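Side-chain contact in computationally designed four-helix bundle protein (PDB 3U3B), which is of unknown function, a synthetic four-helix bundle whose hydrophobic core was completely redesigned by flexible-backbone computation to give a hyperthermostable protein: residues N23-E28 against W39-R44. Residues are numbered along the deposited sequence; the frame is centred on the assembly and turned at random.
Sequences NDDIKE and WNKIYR
Asp25 and Ile42 bring the backbones of 23-28 and 39-44 nearest, with their CA atoms 6.9 Å apart. The two segments belong to helix 3-30 and helix 36-56, consecutive antiparallel helices of an up-and-down four-helix bundle. The axes of 23-28 and 39-44 approach to 9.7 Å, with their N-to-C directions 161° apart. The segments lie towards the end of the bundle where the chain turns from the first helix into the second.

Ile42 carries the apolar part of the interface. Its CB points toward helix 3-30, and CG1 lies anti to its own carbonyl carbon (chi1 -73°). The chain then extends through chi2 and delivers CD1 between the two helices. CG1 touches the CB of Asp25 at 3.7 Å. CD1 packs on CG1 of Ile26 at 4.0 Å, where the two isoleucine side chains cross at about a right angle. Both isoleucines are buried. Ile26 also touches Val90 and Lys91 of helix 84-102, and Ile42 also touches Val22, one turn before Ile26 on helix 3-30.

Asp25 marks the change from core to surface. Its methylene joins the apolar packing, while its OD2 comes against CB of Lys41, the two side chains crossing at about a right angle. Tyr38 and Leu45 of helix 36-56 also touch this aspartate. The amine of Lys41 leads away from helix 3-30, its chain bent at the last torsion. NZ stays 6.7 Å from Asp25 OD2, too far for a salt bridge, although the opposite charges may still attract weakly. The closest contact between this pair is instead Asp25 OD2 against Lys41 CB, at 3.7 Å.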
ATOM      1  N   ASN A  23      -2.793  -0.917  -6.634  1.00 23.19           N
ATOM      2  CA  ASN A  23      -3.191   0.024  -7.655  1.00 24.51           C
ATOM      3  C   ASN A  23      -4.306  -0.518  -8.544  1.00 26.43           C
ATOM      4  O   ASN A  23      -5.220   0.225  -8.944  1.00 27.52           O
ATOM      5  CB  ASN A  23      -2.002   0.439  -8.490  1.00 28.75           C
ATOM      6  CG  ASN A  23      -1.266   1.577  -7.863  1.00 32.24           C
ATOM      7  OD1 ASN A  23      -1.884   2.467  -7.292  1.00 35.82           O
ATOM      8  ND2 ASN A  23       0.057   1.557  -7.935  1.00 34.65           N
ATOM      9  N   ASP A  24      -4.224  -1.805  -8.852  1.00 27.58           N
ATOM     10  CA  ASP A  24      -5.251  -2.476  -9.656  1.00 32.08           C
ATOM     11  C   ASP A  24      -6.583  -2.503  -8.895  1.00 31.16           C
ATOM     12  O   ASP A  24      -7.635  -2.261  -9.478  1.00 33.46           O
ATOM     13  CB  ASP A  24      -4.789  -3.888 -10.038  1.00 39.66           C
ATOM     14  CG  ASP A  24      -3.709  -3.893 -11.149  1.00 48.11           C
ATOM     15  OD1 ASP A  24      -3.647  -2.973 -11.997  1.00 48.32           O
ATOM     16  OD2 ASP A  24      -2.883  -4.822 -11.158  1.00 56.55           O
ATOM     17  N   ASP A  25      -6.544  -2.738  -7.582  1.00 29.20           N
ATOM     18  CA  ASP A  25      -7.781  -2.699  -6.776  1.00 30.13           C
ATOM     19  C   ASP A  25      -8.322  -1.278  -6.575  1.00 27.86           C
ATOM     20  O   ASP A  25      -9.542  -1.074  -6.548  1.00 28.99           O
ATOM     21  CB  ASP A  25      -7.587  -3.393  -5.423  1.00 32.87           C
ATOM     22  CG  ASP A  25      -7.582  -4.910  -5.544  1.00 41.87           C
ATOM     23  OD1 ASP A  25      -7.970  -5.446  -6.616  1.00 44.42           O
ATOM     24  OD2 ASP A  25      -7.208  -5.572  -4.549  1.00 48.25           O
ATOM     25  N   ILE A  26      -7.435  -0.295  -6.484  1.00 24.91           N
ATOM     26  CA  ILE A  26      -7.858   1.090  -6.359  1.00 27.84           C
ATOM     27  C   ILE A  26      -8.598   1.547  -7.623  1.00 29.32           C
ATOM     28  O   ILE A  26      -9.566   2.310  -7.550  1.00 29.89           O
ATOM     29  CB  ILE A  26      -6.684   2.011  -6.105  1.00 30.95           C
ATOM     30  CG1 ILE A  26      -6.247   1.927  -4.643  1.00 32.99           C
ATOM     31  CG2 ILE A  26      -7.058   3.428  -6.440  1.00 33.24           C
ATOM     32  CD1 ILE A  26      -5.069   2.819  -4.346  1.00 39.07           C
ATOM     33  N   LYS A  27      -8.162   1.066  -8.779  1.00 32.54           N
ATOM     34  CA  LYS A  27      -8.841   1.422 -10.014  1.00 34.84           C
ATOM     35  C   LYS A  27     -10.275   0.945  -9.966  1.00 34.31           C
ATOM     36  O   LYS A  27     -11.209   1.655 -10.401  1.00 34.72           O
ATOM     37  CB  LYS A  27      -8.129   0.810 -11.210  1.00 42.35           C
ATOM     38  CG  LYS A  27      -6.813   1.468 -11.492  1.00 46.96           C
ATOM     39  CD  LYS A  27      -6.147   0.923 -12.759  1.00 58.74           C
ATOM     40  CE  LYS A  27      -4.797   1.625 -13.030  1.00 62.57           C
ATOM     41  NZ  LYS A  27      -3.665   1.200 -12.121  1.00 59.99           N
ATOM     42  N   GLU A  28     -10.465  -0.263  -9.443  1.00 31.40           N
ATOM     43  CA  GLU A  28     -11.820  -0.844  -9.368  1.00 35.71           C
ATOM     44  C   GLU A  28     -12.678  -0.130  -8.330  1.00 34.11           C
ATOM     45  O   GLU A  28     -13.870   0.099  -8.568  1.00 35.37           O
ATOM     46  CB  GLU A  28     -11.798  -2.345  -9.021  1.00 41.97           C
ATOM     47  CG  GLU A  28     -11.251  -3.297 -10.108  1.00 49.78           C
ATOM     48  CD  GLU A  28     -11.566  -2.842 -11.541  1.00 50.44           C
ATOM     49  OE1 GLU A  28     -12.746  -2.531 -11.830  1.00 51.58           O
ATOM     50  OE2 GLU A  28     -10.627  -2.794 -12.380  1.00 50.37           O
ATOM     51  N   TRP A  39     -11.814  -2.398  -0.450  1.00 20.76           N
ATOM     52  CA  TRP A  39     -11.112  -1.774   0.659  1.00 20.89           C
ATOM     53  C   TRP A  39     -10.512  -2.804   1.612  1.00 20.13           C
ATOM     54  O   TRP A  39      -9.375  -2.648   2.082  1.00 20.07           O
ATOM     55  CB  TRP A  39     -12.000  -0.821   1.393  1.00 23.22           C
ATOM     56  CG  TRP A  39     -12.281   0.432   0.620  1.00 26.64           C
ATOM     57  CD1 TRP A  39     -13.509   0.897   0.238  1.00 29.43           C
ATOM     58  CD2 TRP A  39     -11.320   1.373   0.120  1.00 26.71           C
ATOM     59  NE1 TRP A  39     -13.373   2.077  -0.465  1.00 30.13           N
ATOM     60  CE2 TRP A  39     -12.041   2.390  -0.552  1.00 30.32           C
ATOM     61  CE3 TRP A  39      -9.924   1.465   0.178  1.00 27.84           C
ATOM     62  CZ2 TRP A  39     -11.418   3.475  -1.158  1.00 33.62           C
ATOM     63  CZ3 TRP A  39      -9.303   2.557  -0.435  1.00 30.87           C
ATOM     64  CH2 TRP A  39     -10.054   3.541  -1.094  1.00 34.09           C
ATOM     65  N   ASN A  40     -11.242  -3.867   1.873  1.00 20.31           N
ATOM     66  CA  ASN A  40     -10.696  -4.956   2.679  1.00 21.76           C
ATOM     67  C   ASN A  40      -9.482  -5.616   2.059  1.00 20.69           C
ATOM     68  O   ASN A  40      -8.473  -5.864   2.757  1.00 20.32           O
ATOM     69  CB  ASN A  40     -11.781  -5.989   3.005  1.00 25.23           C
ATOM     70  CG  ASN A  40     -12.568  -5.621   4.234  1.00 27.92           C
ATOM     71  OD1 ASN A  40     -12.036  -5.659   5.344  1.00 29.88           O
ATOM     72  ND2 ASN A  40     -13.864  -5.285   4.057  1.00 30.00           N
ATOM     73  N   LYS A  41      -9.542  -5.932   0.766  1.00 21.13           N
ATOM     74  CA  LYS A  41      -8.395  -6.550   0.080  1.00 21.83           C
ATOM     75  C   LYS A  41      -7.185  -5.622   0.114  1.00 18.84           C
ATOM     76  O   LYS A  41      -6.039  -6.061   0.322  1.00 20.09           O
ATOM     77  CB  LYS A  41      -8.730  -6.851  -1.390  1.00 26.55           C
ATOM     78  CG  LYS A  41      -9.539  -8.152  -1.554  1.00 38.01           C
ATOM     79  CD  LYS A  41     -10.249  -8.269  -2.920  1.00 48.71           C
ATOM     80  CE  LYS A  41     -11.343  -9.353  -2.911  1.00 60.03           C
ATOM     81  NZ  LYS A  41     -10.878 -10.657  -2.336  1.00 66.93           N
ATOM     82  N   ILE A  42      -7.444  -4.348  -0.129  1.00 19.91           N
ATOM     83  CA  ILE A  42      -6.418  -3.333  -0.080  1.00 19.59           C
ATOM     84  C   ILE A  42      -5.770  -3.235   1.293  1.00 20.41           C
ATOM     85  O   ILE A  42      -4.537  -3.182   1.395  1.00 19.62           O
ATOM     86  CB  ILE A  42      -6.989  -1.954  -0.518  1.00 21.57           C
ATOM     87  CG1 ILE A  42      -7.227  -1.935  -2.029  1.00 21.59           C
ATOM     88  CG2 ILE A  42      -6.064  -0.797  -0.122  1.00 21.66           C
ATOM     89  CD1 ILE A  42      -8.130  -0.781  -2.454  1.00 22.18           C
ATOM     90  N   TYR A  43      -6.576  -3.236   2.347  1.00 20.48           N
ATOM     91  CA  TYR A  43      -6.028  -3.160   3.687  1.00 21.55           C
ATOM     92  C   TYR A  43      -5.094  -4.331   3.905  1.00 23.09           C
ATOM     93  O   TYR A  43      -3.984  -4.143   4.411  1.00 24.96           O
ATOM     94  CB  TYR A  43      -7.114  -3.196   4.755  1.00 22.93           C
ATOM     95  CG  TYR A  43      -6.545  -2.988   6.130  1.00 24.25           C
ATOM     96  CD1 TYR A  43      -6.446  -1.720   6.673  1.00 25.56           C
ATOM     97  CD2 TYR A  43      -6.021  -4.062   6.855  1.00 28.60           C
ATOM     98  CE1 TYR A  43      -5.896  -1.517   7.906  1.00 30.45           C
ATOM     99  CE2 TYR A  43      -5.464  -3.863   8.113  1.00 33.46           C
ATOM    100  CZ  TYR A  43      -5.401  -2.587   8.616  1.00 38.12           C
ATOM    101  OH  TYR A  43      -4.859  -2.375   9.844  1.00 43.71           O
ATOM    102  N   ARG A  44      -5.538  -5.540   3.538  1.00 22.32           N
ATOM    103  CA  ARG A  44      -4.718  -6.746   3.783  1.00 20.63           C
ATOM    104  C   ARG A  44      -3.421  -6.797   2.935  1.00 20.39           C
ATOM    105  O   ARG A  44      -2.398  -7.316   3.401  1.00 21.40           O
ATOM    106  CB  ARG A  44      -5.537  -8.045   3.682  1.00 19.88           C
ATOM    107  CG  ARG A  44      -6.510  -8.247   4.869  1.00 20.21           C
ATOM    108  CD  ARG A  44      -7.302  -9.560   4.820  1.00 23.08           C
ATOM    109  NE  ARG A  44      -8.180  -9.610   3.641  1.00 23.98           N
ATOM    110  CZ  ARG A  44      -9.487  -9.385   3.628  1.00 26.09           C
ATOM    111  NH1 ARG A  44     -10.163  -9.126   4.737  1.00 28.93           N
ATOM    112  NH2 ARG A  44     -10.133  -9.460   2.483  1.00 26.27           N
TER